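Local coordinates for hypothetical nigD-like protein (PDB 3QWN) that is of unknown function but is probably a NigD-like immunity protein (antitoxin) of Bacteroides caccae, at residues V79-K84 / F128-D133; G94-P99 / Y148-G153; G122-V127 / N152-Y157; N144-H149 / K186-D191. All blocks are in the same frame, centred on the assembly; numbering follows the deposited sequence.

Contact 1 of 4, residues V79-K84 / F128-D133; sequences VTPTPK and FGIVED
Two prolines give this contact its dense part. The rings of Pro81 and Pro83 come down on Ile130, one on each branch: Pro81 CG crosses obliquely to CG1, 4.0 Å away, while Pro83 lies alongside and sets its CB 3.7 Å from Ile130 CG2. The torsions of Ile130 suit this, with CG2 anti to the backbone N and CG1 beside it. Pro81 CB also rests on the bare backbone of Gly129, 3.8 Å from its CA. Val166 of strand 158-167 and Met145 of strand 142-150 close round the same isoleucine, so the cluster is buried.

Lys84 pairs in parallel with strand 127-133, at the edge of the mixed sheet in the C-terminal beta sandwich domain. Ile130 O takes the N-H of Lys84 at 3.1 Å, nearly straight (172°) and in the carbonyl plane. Lys84 O then accepts from Glu132 N at 2.8 Å, this donor standing above the carbonyl plane. Glu132, CG anti to its backbone N, runs its extended chain past Pro83 CB, and its OE2 is engaged beyond the contact by Tyr171 OH and the ammonium of Lys170.

The other parts are looser. Between Thr82 and Ile130 a water bridges the backbones, giving a proton to Thr82 O at 2.7 Å and accepting from Ile130 N. At the far end Val79 and Phe128 cross at about a right angle, with CG1 of the valine 4.1 Å from CB of the phenylalanine, and the partly exposed Lys84 side chain touches Thr90 of a loop.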
# COMPACT_ATOMS: atom_id res chain seq x y z
N VAL A 79 -0.33 -0.74 -5.42
CA VAL A 79 -1.51 0.13 -5.55
C VAL A 79 -1.39 1.21 -4.49
O VAL A 79 -1.11 0.88 -3.33
CB VAL A 79 -2.84 -0.68 -5.44
CG1 VAL A 79 -4.04 0.17 -5.79
CG2 VAL A 79 -2.81 -1.93 -6.32
N THR A 80 -1.56 2.48 -4.87
CA THR A 80 -1.56 3.63 -3.94
C THR A 80 -2.96 4.24 -3.97
O THR A 80 -3.17 5.24 -4.66
CB THR A 80 -0.44 4.66 -4.24
OG1 THR A 80 -0.45 4.98 -5.63
CG2 THR A 80 0.94 4.19 -3.79
N PRO A 81 -3.97 3.61 -3.32
CA PRO A 81 -5.32 4.17 -3.40
C PRO A 81 -5.51 5.35 -2.45
O PRO A 81 -5.22 5.28 -1.24
CB PRO A 81 -6.23 2.99 -3.03
CG PRO A 81 -5.39 2.11 -2.15
CD PRO A 81 -3.93 2.40 -2.46
N THR A 82 -6.01 6.47 -3.01
CA THR A 82 -6.29 7.64 -2.20
C THR A 82 -7.66 7.41 -1.55
O THR A 82 -8.62 7.12 -2.28
CB THR A 82 -6.20 8.95 -3.02
OG1 THR A 82 -4.88 9.07 -3.56
CG2 THR A 82 -6.52 10.19 -2.18
N PRO A 83 -7.77 7.50 -0.19
CA PRO A 83 -9.09 7.33 0.45
C PRO A 83 -10.10 8.35 -0.09
O PRO A 83 -9.80 9.55 -0.17
CB PRO A 83 -8.79 7.55 1.95
CG PRO A 83 -7.33 7.32 2.08
CD PRO A 83 -6.73 7.82 0.81
N LYS A 84 -11.26 7.86 -0.51
CA LYS A 84 -12.31 8.68 -1.09
C LYS A 84 -13.67 8.32 -0.48
O LYS A 84 -13.90 7.14 -0.21
CB LYS A 84 -12.33 8.55 -2.62
CG LYS A 84 -11.23 9.33 -3.34
CD LYS A 84 -10.95 8.72 -4.71
CE LYS A 84 -9.67 9.22 -5.34
NZ LYS A 84 -9.28 8.43 -6.56
N PHE A 128 -8.51 -2.11 -6.59
CA PHE A 128 -8.50 -1.78 -5.18
C PHE A 128 -8.73 -0.29 -4.96
O PHE A 128 -8.30 0.53 -5.78
CB PHE A 128 -7.18 -2.20 -4.54
CG PHE A 128 -6.96 -3.70 -4.53
CD1 PHE A 128 -7.59 -4.50 -3.57
CD2 PHE A 128 -6.14 -4.30 -5.48
CE1 PHE A 128 -7.41 -5.89 -3.58
CE2 PHE A 128 -5.95 -5.68 -5.47
CZ PHE A 128 -6.61 -6.47 -4.54
N GLY A 129 -9.37 0.03 -3.84
CA GLY A 129 -9.62 1.38 -3.37
C GLY A 129 -9.85 1.38 -1.87
O GLY A 129 -9.91 0.33 -1.24
N ILE A 130 -9.98 2.58 -1.30
CA ILE A 130 -10.29 2.80 0.09
C ILE A 130 -11.52 3.69 0.16
O ILE A 130 -11.51 4.81 -0.37
CB ILE A 130 -9.08 3.40 0.88
CG1 ILE A 130 -7.88 2.41 0.97
CG2 ILE A 130 -9.53 3.92 2.27
CD1 ILE A 130 -8.11 1.09 1.88
N VAL A 131 -12.58 3.18 0.79
CA VAL A 131 -13.82 3.93 1.02
C VAL A 131 -13.64 4.62 2.37
O VAL A 131 -13.49 3.96 3.39
CB VAL A 131 -15.09 3.05 0.94
CG1 VAL A 131 -16.34 3.91 1.00
CG2 VAL A 131 -15.08 2.19 -0.33
N GLU A 132 -13.61 5.95 2.34
CA GLU A 132 -13.37 6.81 3.49
C GLU A 132 -14.66 7.32 4.13
O GLU A 132 -15.58 7.80 3.45
CB GLU A 132 -12.51 8.01 3.03
CG GLU A 132 -12.11 8.99 4.12
CD GLU A 132 -11.49 10.25 3.57
OE1 GLU A 132 -12.18 11.00 2.84
OE2 GLU A 132 -10.30 10.50 3.87
N ASP A 133 -14.70 7.24 5.47
CA ASP A 133 -15.78 7.77 6.30
C ASP A 133 -15.15 8.65 7.37
O ASP A 133 -14.38 8.16 8.20
CB ASP A 133 -16.66 6.66 6.91
CG ASP A 133 -17.59 7.16 8.00
OD1 ASP A 133 -18.26 8.20 7.79
OD2 ASP A 133 -17.64 6.52 9.07
O HOH W 1 -9.63 4.90 -3.54

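Contact 2 of 4, residues G94-P99 / Y148-G153; sequences GLKHDP and YHDANG
This is a polar docking, mixing backbone and side-chain bonds, of the loop 94-99 onto the end of strand 142-150, in the C-terminal beta sandwich domain, where that strand runs out into an Asx turn. The loop crosses the strand at close to a right angle and makes a single bridge, His97 to His149. His149 N donates to Lys96 O at 2.8 Å, from above the carbonyl plane, and His149 O accepts from Asp98 N in plane.

With His149 CG anti to the backbone N (chi1 172°), ND1 points its N-H at Asp98 O, 2.9 Å away and near the ring plane; NE2 is hydrogen-bonded to His126 ND1. Both ring nitrogens are thus engaged, which should fix the rotation of the imidazole.

Lys96 covers Tyr148: its CB lies over the phenol face, 4.2 Å from the centroid, in a CH-pi contact, and chi1 (-46°) sets CG beside the backbone N, 3.4 Å from Tyr148 OH. Past bends at chi2 and chi4, NZ makes a weak hydrogen bond to Asp93 O; at 4.3 Å from Asp150 OD2, beyond a salt bridge, it may partly offset the charge of Asp150.

Asp150 OD1 receives Asn152 N to form the Asx turn. Beside it, Asp98 OD2 presents its anti lone pair to Ala151 N at 2.8 Å and takes a further proton from a water held by Gly153 N.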
# COMPACT_ATOMS: atom_id res chain seq x y z
N GLY A 94 -21.06 1.51 -7.85
CA GLY A 94 -21.25 0.75 -6.62
C GLY A 94 -19.99 0.25 -5.94
O GLY A 94 -18.95 0.08 -6.58
N LEU A 95 -20.09 0.03 -4.63
CA LEU A 95 -18.99 -0.47 -3.82
C LEU A 95 -18.85 -1.97 -4.03
O LEU A 95 -19.86 -2.70 -3.99
CB LEU A 95 -19.17 -0.13 -2.33
CG LEU A 95 -19.32 1.35 -1.96
CD1 LEU A 95 -19.43 1.51 -0.47
CD2 LEU A 95 -18.17 2.19 -2.48
N LYS A 96 -17.61 -2.43 -4.28
CA LYS A 96 -17.27 -3.84 -4.51
C LYS A 96 -16.38 -4.29 -3.40
O LYS A 96 -15.44 -3.57 -3.05
CB LYS A 96 -16.59 -4.04 -5.88
CG LYS A 96 -17.26 -3.34 -7.07
CD LYS A 96 -18.64 -3.89 -7.46
CE LYS A 96 -18.95 -3.68 -8.93
NZ LYS A 96 -18.86 -2.25 -9.36
N HIS A 97 -16.70 -5.44 -2.81
CA HIS A 97 -15.95 -5.97 -1.66
C HIS A 97 -15.65 -7.45 -1.80
O HIS A 97 -15.96 -8.23 -0.90
CB HIS A 97 -16.71 -5.70 -0.35
CG HIS A 97 -17.12 -4.28 -0.14
ND1 HIS A 97 -16.18 -3.26 -0.08
CD2 HIS A 97 -18.36 -3.74 -0.01
CE1 HIS A 97 -16.88 -2.14 0.07
NE2 HIS A 97 -18.19 -2.38 0.15
N ASP A 98 -15.04 -7.85 -2.92
CA ASP A 98 -14.64 -9.24 -3.14
C ASP A 98 -13.59 -9.64 -2.06
O ASP A 98 -12.77 -8.80 -1.68
CB ASP A 98 -14.14 -9.45 -4.58
CG ASP A 98 -15.25 -9.38 -5.60
OD1 ASP A 98 -16.30 -9.99 -5.36
OD2 ASP A 98 -15.05 -8.73 -6.65
N PRO A 99 -13.72 -10.84 -1.44
CA PRO A 99 -12.89 -11.17 -0.28
C PRO A 99 -11.41 -11.24 -0.54
O PRO A 99 -10.96 -11.58 -1.63
CB PRO A 99 -13.41 -12.55 0.15
CG PRO A 99 -14.79 -12.57 -0.34
CD PRO A 99 -14.72 -11.91 -1.68
N TYR A 148 -12.10 -1.46 -0.80
CA TYR A 148 -12.83 -1.68 -2.02
C TYR A 148 -12.01 -2.68 -2.83
O TYR A 148 -10.81 -2.47 -3.04
CB TYR A 148 -13.04 -0.36 -2.78
CG TYR A 148 -13.60 -0.51 -4.18
CD1 TYR A 148 -12.77 -0.89 -5.24
CD2 TYR A 148 -14.93 -0.22 -4.46
CE1 TYR A 148 -13.28 -1.06 -6.53
CE2 TYR A 148 -15.43 -0.33 -5.76
CZ TYR A 148 -14.60 -0.76 -6.78
OH TYR A 148 -15.08 -0.88 -8.07
N HIS A 149 -12.65 -3.77 -3.27
CA HIS A 149 -11.97 -4.75 -4.11
C HIS A 149 -12.95 -5.30 -5.13
O HIS A 149 -13.93 -5.95 -4.77
CB HIS A 149 -11.30 -5.89 -3.30
CG HIS A 149 -10.76 -7.01 -4.15
ND1 HIS A 149 -10.91 -8.33 -3.79
CD2 HIS A 149 -10.15 -6.96 -5.37
CE1 HIS A 149 -10.37 -9.05 -4.77
NE2 HIS A 149 -9.91 -8.26 -5.75
N ASP A 150 -12.67 -5.02 -6.41
CA ASP A 150 -13.44 -5.51 -7.54
C ASP A 150 -12.58 -6.53 -8.29
O ASP A 150 -11.57 -6.15 -8.88
CB ASP A 150 -13.87 -4.35 -8.45
CG ASP A 150 -14.81 -4.69 -9.60
OD1 ASP A 150 -15.38 -5.81 -9.60
OD2 ASP A 150 -15.00 -3.81 -10.47
N ALA A 151 -12.95 -7.82 -8.19
CA ALA A 151 -12.23 -8.93 -8.85
C ALA A 151 -12.66 -9.07 -10.29
O ALA A 151 -12.09 -9.88 -11.00
CB ALA A 151 -12.48 -10.23 -8.10
N ASN A 152 -13.72 -8.32 -10.71
CA ASN A 152 -14.26 -8.30 -12.10
C ASN A 152 -14.61 -9.72 -12.60
O ASN A 152 -14.38 -10.07 -13.76
CB ASN A 152 -13.28 -7.62 -13.08
CG ASN A 152 -13.42 -6.11 -13.12
OD1 ASN A 152 -14.46 -5.57 -13.52
ND2 ASN A 152 -12.38 -5.40 -12.68
N GLY A 153 -15.17 -10.52 -11.69
CA GLY A 153 -15.59 -11.89 -11.98
C GLY A 153 -14.49 -12.92 -12.09
O GLY A 153 -14.76 -14.06 -12.46
O HOH W 2 -16.14 -10.42 -8.85

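Contact 3 of 4, residues G122-V127 / N152-Y157; sequences GGKQHV and NGDEEY
Asp154 is the side chain on which the loops 122-127 and 152-157 converge. Its CB lies 3.8 Å from Lys124 CB and against the His126 imidazole, 3.5 Å from NE2. CG is anti to the backbone N (chi1 -160°), which turns the carboxylate toward the 122-127 segment. From there the oxygens part company. OD1 offers its syn lone pair to Gly122 N at 3.0 Å, through a rather bent bond (140°). OD2 uses its anti lone pair for His126 NE2, a short 2.7 Å and almost straight bond with the oxygen in the ring plane, while ring and carboxylate planes are turned 65° apart. OD2 also accepts from Asn121 N and from a water that gives its other proton to Lys124 O, so three donors grip this one atom.

The two loops adjoin strands 127-133 and 142-150, neighbours in the mixed sheet of the C-terminal beta sandwich domain. His126 ND1 is turned to His149, so Asp154 heads a chain of hydrogen-bonded side chains; the carboxylate may raise the proton affinity of the first ring.

Nearer the strands, Asn152 sends its ND2 to Gln125 O at 2.8 Å, with the acceptor in the amide plane. Lys124 lies over the backbone of Asn152, its CG 3.2 Å from Asn152 O. Bent at chi2, its chain takes the ammonium on toward Glu155 OE2, stopping at 4.3 Å, too far for a salt bridge; Glu155 OE1 is hydrogen-bonded to Asn121 ND2.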
# COMPACT_ATOMS: atom_id res chain seq x y z
N GLY A 122 -6.97 -15.26 -13.96
CA GLY A 122 -6.30 -14.43 -14.96
C GLY A 122 -7.24 -13.71 -15.90
O GLY A 122 -8.44 -14.04 -15.99
N GLY A 123 -6.68 -12.74 -16.60
CA GLY A 123 -7.36 -11.95 -17.62
C GLY A 123 -8.31 -10.88 -17.13
O GLY A 123 -8.92 -10.18 -17.94
N LYS A 124 -8.46 -10.77 -15.79
CA LYS A 124 -9.34 -9.79 -15.13
C LYS A 124 -8.52 -8.96 -14.19
O LYS A 124 -7.66 -9.48 -13.46
CB LYS A 124 -10.49 -10.48 -14.40
CG LYS A 124 -11.65 -10.75 -15.34
CD LYS A 124 -11.76 -12.20 -15.71
CE LYS A 124 -12.98 -12.46 -16.54
NZ LYS A 124 -13.23 -13.91 -16.67
N GLN A 125 -8.75 -7.64 -14.24
CA GLN A 125 -8.05 -6.66 -13.42
C GLN A 125 -8.72 -6.58 -12.07
O GLN A 125 -9.93 -6.46 -11.98
CB GLN A 125 -8.00 -5.28 -14.12
CG GLN A 125 -7.14 -4.20 -13.46
CD GLN A 125 -5.67 -4.56 -13.27
OE1 GLN A 125 -4.99 -5.08 -14.15
NE2 GLN A 125 -5.15 -4.26 -12.09
N HIS A 126 -7.91 -6.70 -11.01
CA HIS A 126 -8.35 -6.60 -9.64
C HIS A 126 -8.17 -5.13 -9.27
O HIS A 126 -7.07 -4.59 -9.38
CB HIS A 126 -7.59 -7.57 -8.72
CG HIS A 126 -8.00 -9.00 -8.91
ND1 HIS A 126 -8.82 -9.65 -8.01
CD2 HIS A 126 -7.72 -9.86 -9.93
CE1 HIS A 126 -8.99 -10.87 -8.48
NE2 HIS A 126 -8.35 -11.04 -9.63
N VAL A 127 -9.28 -4.46 -9.00
CA VAL A 127 -9.29 -3.03 -8.71
C VAL A 127 -9.47 -2.83 -7.20
O VAL A 127 -10.41 -3.35 -6.61
CB VAL A 127 -10.35 -2.25 -9.55
CG1 VAL A 127 -10.25 -0.74 -9.30
CG2 VAL A 127 -10.21 -2.55 -11.04
N ASN A 152 -13.72 -8.32 -10.71
CA ASN A 152 -14.26 -8.30 -12.10
C ASN A 152 -14.61 -9.72 -12.60
O ASN A 152 -14.38 -10.07 -13.76
CB ASN A 152 -13.28 -7.62 -13.08
CG ASN A 152 -13.42 -6.11 -13.12
OD1 ASN A 152 -14.46 -5.57 -13.52
ND2 ASN A 152 -12.38 -5.40 -12.68
N GLY A 153 -15.17 -10.52 -11.69
CA GLY A 153 -15.59 -11.89 -11.98
C GLY A 153 -14.49 -12.92 -12.09
O GLY A 153 -14.76 -14.06 -12.46
N ASP A 154 -13.24 -12.54 -11.76
CA ASP A 154 -12.10 -13.46 -11.79
C ASP A 154 -12.35 -14.63 -10.84
O ASP A 154 -12.82 -14.42 -9.73
CB ASP A 154 -10.79 -12.73 -11.41
CG ASP A 154 -9.53 -13.43 -11.86
OD1 ASP A 154 -9.60 -14.23 -12.81
OD2 ASP A 154 -8.46 -13.14 -11.30
N GLU A 155 -12.07 -15.87 -11.31
CA GLU A 155 -12.28 -17.09 -10.53
C GLU A 155 -11.28 -17.14 -9.36
O GLU A 155 -10.22 -16.55 -9.43
CB GLU A 155 -12.14 -18.34 -11.42
CG GLU A 155 -13.18 -18.46 -12.53
CD GLU A 155 -12.94 -17.66 -13.80
OE1 GLU A 155 -11.85 -17.06 -13.94
OE2 GLU A 155 -13.85 -17.62 -14.66
N GLU A 156 -11.65 -17.80 -8.27
CA GLU A 156 -10.82 -17.89 -7.07
C GLU A 156 -10.05 -19.20 -7.09
O GLU A 156 -10.40 -20.14 -6.37
CB GLU A 156 -11.71 -17.75 -5.82
CG GLU A 156 -12.37 -16.39 -5.75
CD GLU A 156 -13.33 -16.14 -4.61
OE1 GLU A 156 -13.83 -17.12 -4.02
OE2 GLU A 156 -13.61 -14.96 -4.34
N TYR A 157 -9.01 -19.27 -7.95
CA TYR A 157 -8.25 -20.50 -8.16
C TYR A 157 -6.87 -20.54 -7.48
O TYR A 157 -6.52 -21.56 -6.89
CB TYR A 157 -8.03 -20.74 -9.67
CG TYR A 157 -9.23 -21.08 -10.51
CD1 TYR A 157 -10.46 -21.40 -9.93
CD2 TYR A 157 -9.14 -21.11 -11.90
CE1 TYR A 157 -11.56 -21.77 -10.72
CE2 TYR A 157 -10.23 -21.47 -12.70
CZ TYR A 157 -11.44 -21.79 -12.11
OH TYR A 157 -12.49 -22.13 -12.94
O HOH W 3 -6.26 -11.88 -13.13

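Contact 4 of 4, residues N144-H149 / K186-D191; sequences NMLLYH and KYYTYD
A parallel strand pair inside the mixed sheet of the C-terminal beta sandwich domain joins strand 142-150 to strand 181-190. The axes of 144-149 and 186-190 approach to 4.7 Å and their directions differ by 36°; within these segments one bridge, Leu146 to Lys186, is made before the strands part.

Two backbone bonds flank the bridge. Lys186 N donates to Met145 O at 2.8 Å, nearly along the C=O axis, and Lys186 O accepts from Leu147 N at 2.9 Å, in the carbonyl plane. Lys186 O also receives the CA-H of Leu146.

Leu146 and Lys186 lie on one face of the sheet. CG of Leu146 is anti to the backbone N (chi1 173°), and chi2 carries CD1 across to the partner strand, 3.9 Å from Lys186 CB. The same methyl reaches the edge of the Tyr188 ring, near its plane, 4.1 Å from CE1; that ring stacks elsewhere on His97. Lys186, extended beyond CG, leads its ammonium away from the contact.

On the other face, Leu147 CB meets Tyr187 CB at 3.8 Å. Tyr187 holds CG in the crowded position between backbone N and carbonyl carbon (chi1 68°), and its side chain leads away from the leucine and touches Ser199 of strand 196-209.

Where the strands part, a water takes over: it gives a proton to Leu147 O, also bonded by His97 ND1, at 2.5 Å and accepts one from Tyr188 N at 2.9 Å.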
# COMPACT_ATOMS: atom_id res chain seq x y z
N ASN A 144 -12.27 6.22 9.28
CA ASN A 144 -12.78 4.90 8.96
C ASN A 144 -12.47 4.57 7.52
O ASN A 144 -12.76 5.37 6.63
CB ASN A 144 -14.27 4.79 9.25
CG ASN A 144 -14.57 4.77 10.72
OD1 ASN A 144 -14.22 3.83 11.43
ND2 ASN A 144 -15.19 5.82 11.22
N MSE A 145 -11.83 3.41 7.29
CA MSE A 145 -11.44 2.95 5.97
C MSE A 145 -12.01 1.58 5.68
O MSE A 145 -11.91 0.69 6.51
CB MSE A 145 -9.92 2.90 5.83
CG MSE A 145 -9.26 4.25 5.90
SE MSE A 145 -7.41 4.10 5.41
CE MSE A 145 -6.87 5.93 5.80
N LEU A 146 -12.63 1.43 4.53
CA LEU A 146 -13.17 0.16 4.09
C LEU A 146 -12.51 -0.19 2.78
O LEU A 146 -12.48 0.65 1.88
CB LEU A 146 -14.70 0.19 3.94
CG LEU A 146 -15.39 -1.04 3.30
CD1 LEU A 146 -15.14 -2.35 4.13
CD2 LEU A 146 -16.89 -0.79 3.17
N LEU A 147 -11.95 -1.41 2.69
CA LEU A 147 -11.32 -1.84 1.47
C LEU A 147 -12.36 -2.07 0.36
O LEU A 147 -13.36 -2.78 0.57
CB LEU A 147 -10.47 -3.12 1.66
CG LEU A 147 -9.70 -3.59 0.43
CD1 LEU A 147 -8.51 -2.70 0.14
CD2 LEU A 147 -9.29 -5.02 0.56
N TYR A 148 -12.10 -1.46 -0.80
CA TYR A 148 -12.83 -1.68 -2.02
C TYR A 148 -12.01 -2.68 -2.83
O TYR A 148 -10.81 -2.47 -3.04
CB TYR A 148 -13.04 -0.36 -2.78
CG TYR A 148 -13.60 -0.51 -4.18
CD1 TYR A 148 -12.77 -0.89 -5.24
CD2 TYR A 148 -14.93 -0.22 -4.46
CE1 TYR A 148 -13.28 -1.06 -6.53
CE2 TYR A 148 -15.43 -0.33 -5.76
CZ TYR A 148 -14.60 -0.76 -6.78
OH TYR A 148 -15.08 -0.88 -8.07
N HIS A 149 -12.65 -3.77 -3.27
CA HIS A 149 -11.97 -4.75 -4.11
C HIS A 149 -12.95 -5.30 -5.13
O HIS A 149 -13.93 -5.95 -4.77
CB HIS A 149 -11.30 -5.89 -3.30
CG HIS A 149 -10.76 -7.01 -4.15
ND1 HIS A 149 -10.91 -8.33 -3.79
CD2 HIS A 149 -10.15 -6.96 -5.37
CE1 HIS A 149 -10.37 -9.05 -4.77
NE2 HIS A 149 -9.91 -8.26 -5.75
N LYS A 186 -11.40 -1.70 7.80
CA LYS A 186 -12.33 -2.81 7.61
C LYS A 186 -12.14 -3.40 6.22
O LYS A 186 -11.71 -2.70 5.29
CB LYS A 186 -13.78 -2.37 7.80
CG LYS A 186 -14.23 -2.31 9.25
CD LYS A 186 -15.67 -1.83 9.37
CE LYS A 186 -16.01 -1.36 10.76
NZ LYS A 186 -17.47 -1.11 10.93
N TYR A 187 -12.46 -4.68 6.06
CA TYR A 187 -12.32 -5.38 4.76
C TYR A 187 -13.17 -6.64 4.78
O TYR A 187 -13.37 -7.23 5.86
CB TYR A 187 -10.83 -5.73 4.46
CG TYR A 187 -10.24 -6.80 5.38
CD1 TYR A 187 -9.93 -6.51 6.71
CD2 TYR A 187 -10.02 -8.10 4.92
CE1 TYR A 187 -9.43 -7.50 7.56
CE2 TYR A 187 -9.53 -9.09 5.77
CZ TYR A 187 -9.22 -8.79 7.09
OH TYR A 187 -8.66 -9.77 7.88
N TYR A 188 -13.66 -7.05 3.61
CA TYR A 188 -14.44 -8.28 3.51
C TYR A 188 -13.51 -9.44 3.29
O TYR A 188 -12.56 -9.35 2.51
CB TYR A 188 -15.50 -8.17 2.40
CG TYR A 188 -16.73 -7.39 2.83
CD1 TYR A 188 -16.69 -6.01 2.99
CD2 TYR A 188 -17.95 -8.04 3.05
CE1 TYR A 188 -17.82 -5.29 3.36
CE2 TYR A 188 -19.08 -7.33 3.45
CZ TYR A 188 -19.02 -5.94 3.60
OH TYR A 188 -20.11 -5.19 3.98
N THR A 189 -13.77 -10.53 4.00
CA THR A 189 -12.99 -11.77 3.99
C THR A 189 -13.94 -12.95 4.16
O THR A 189 -15.11 -12.75 4.49
CB THR A 189 -11.91 -11.71 5.11
OG1 THR A 189 -10.93 -12.73 4.89
CG2 THR A 189 -12.50 -11.78 6.52
N TYR A 190 -13.46 -14.18 3.94
CA TYR A 190 -14.29 -15.37 4.15
C TYR A 190 -14.17 -15.85 5.57
O TYR A 190 -13.06 -15.87 6.10
CB TYR A 190 -13.90 -16.50 3.19
CG TYR A 190 -14.34 -16.30 1.76
CD1 TYR A 190 -15.69 -16.19 1.43
CD2 TYR A 190 -13.40 -16.28 0.72
CE1 TYR A 190 -16.10 -16.03 0.10
CE2 TYR A 190 -13.80 -16.14 -0.61
CZ TYR A 190 -15.15 -16.02 -0.91
OH TYR A 190 -15.55 -15.87 -2.22
N ASP A 191 -15.29 -16.30 6.18
CA ASP A 191 -15.25 -16.88 7.53
C ASP A 191 -14.87 -18.37 7.40
O ASP A 191 -14.59 -18.83 6.29
CB ASP A 191 -16.57 -16.66 8.32
CG ASP A 191 -17.86 -17.23 7.73
OD1 ASP A 191 -17.80 -18.20 6.95
OD2 ASP A 191 -18.94 -16.73 8.12
O HOH W 4 -13.45 -5.14 1.46

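All four contacts fall within the C-terminal beta sandwich domain. Contacts 1 and 4, with centres about 11 Å apart, are the first and third strand pairings across its mixed sheet, with the 127-133/142-150 pairing between; a probable hydrogen bond from Val131 N to Leu146 O joins them. Contact 2 docks a loop at the end of strand 142-150, about 10 Å from the centres of contacts 3 and 4. It shares Asn152 and Gly153 with contact 3, and Tyr148 and His149 with contact 4. Along the chain contact 1 closes before contact 4 opens, whereas contact 3 interleaves with both. Strand 142-150 and its outgoing turn thus tie sequence-distant loops and strands into one domain.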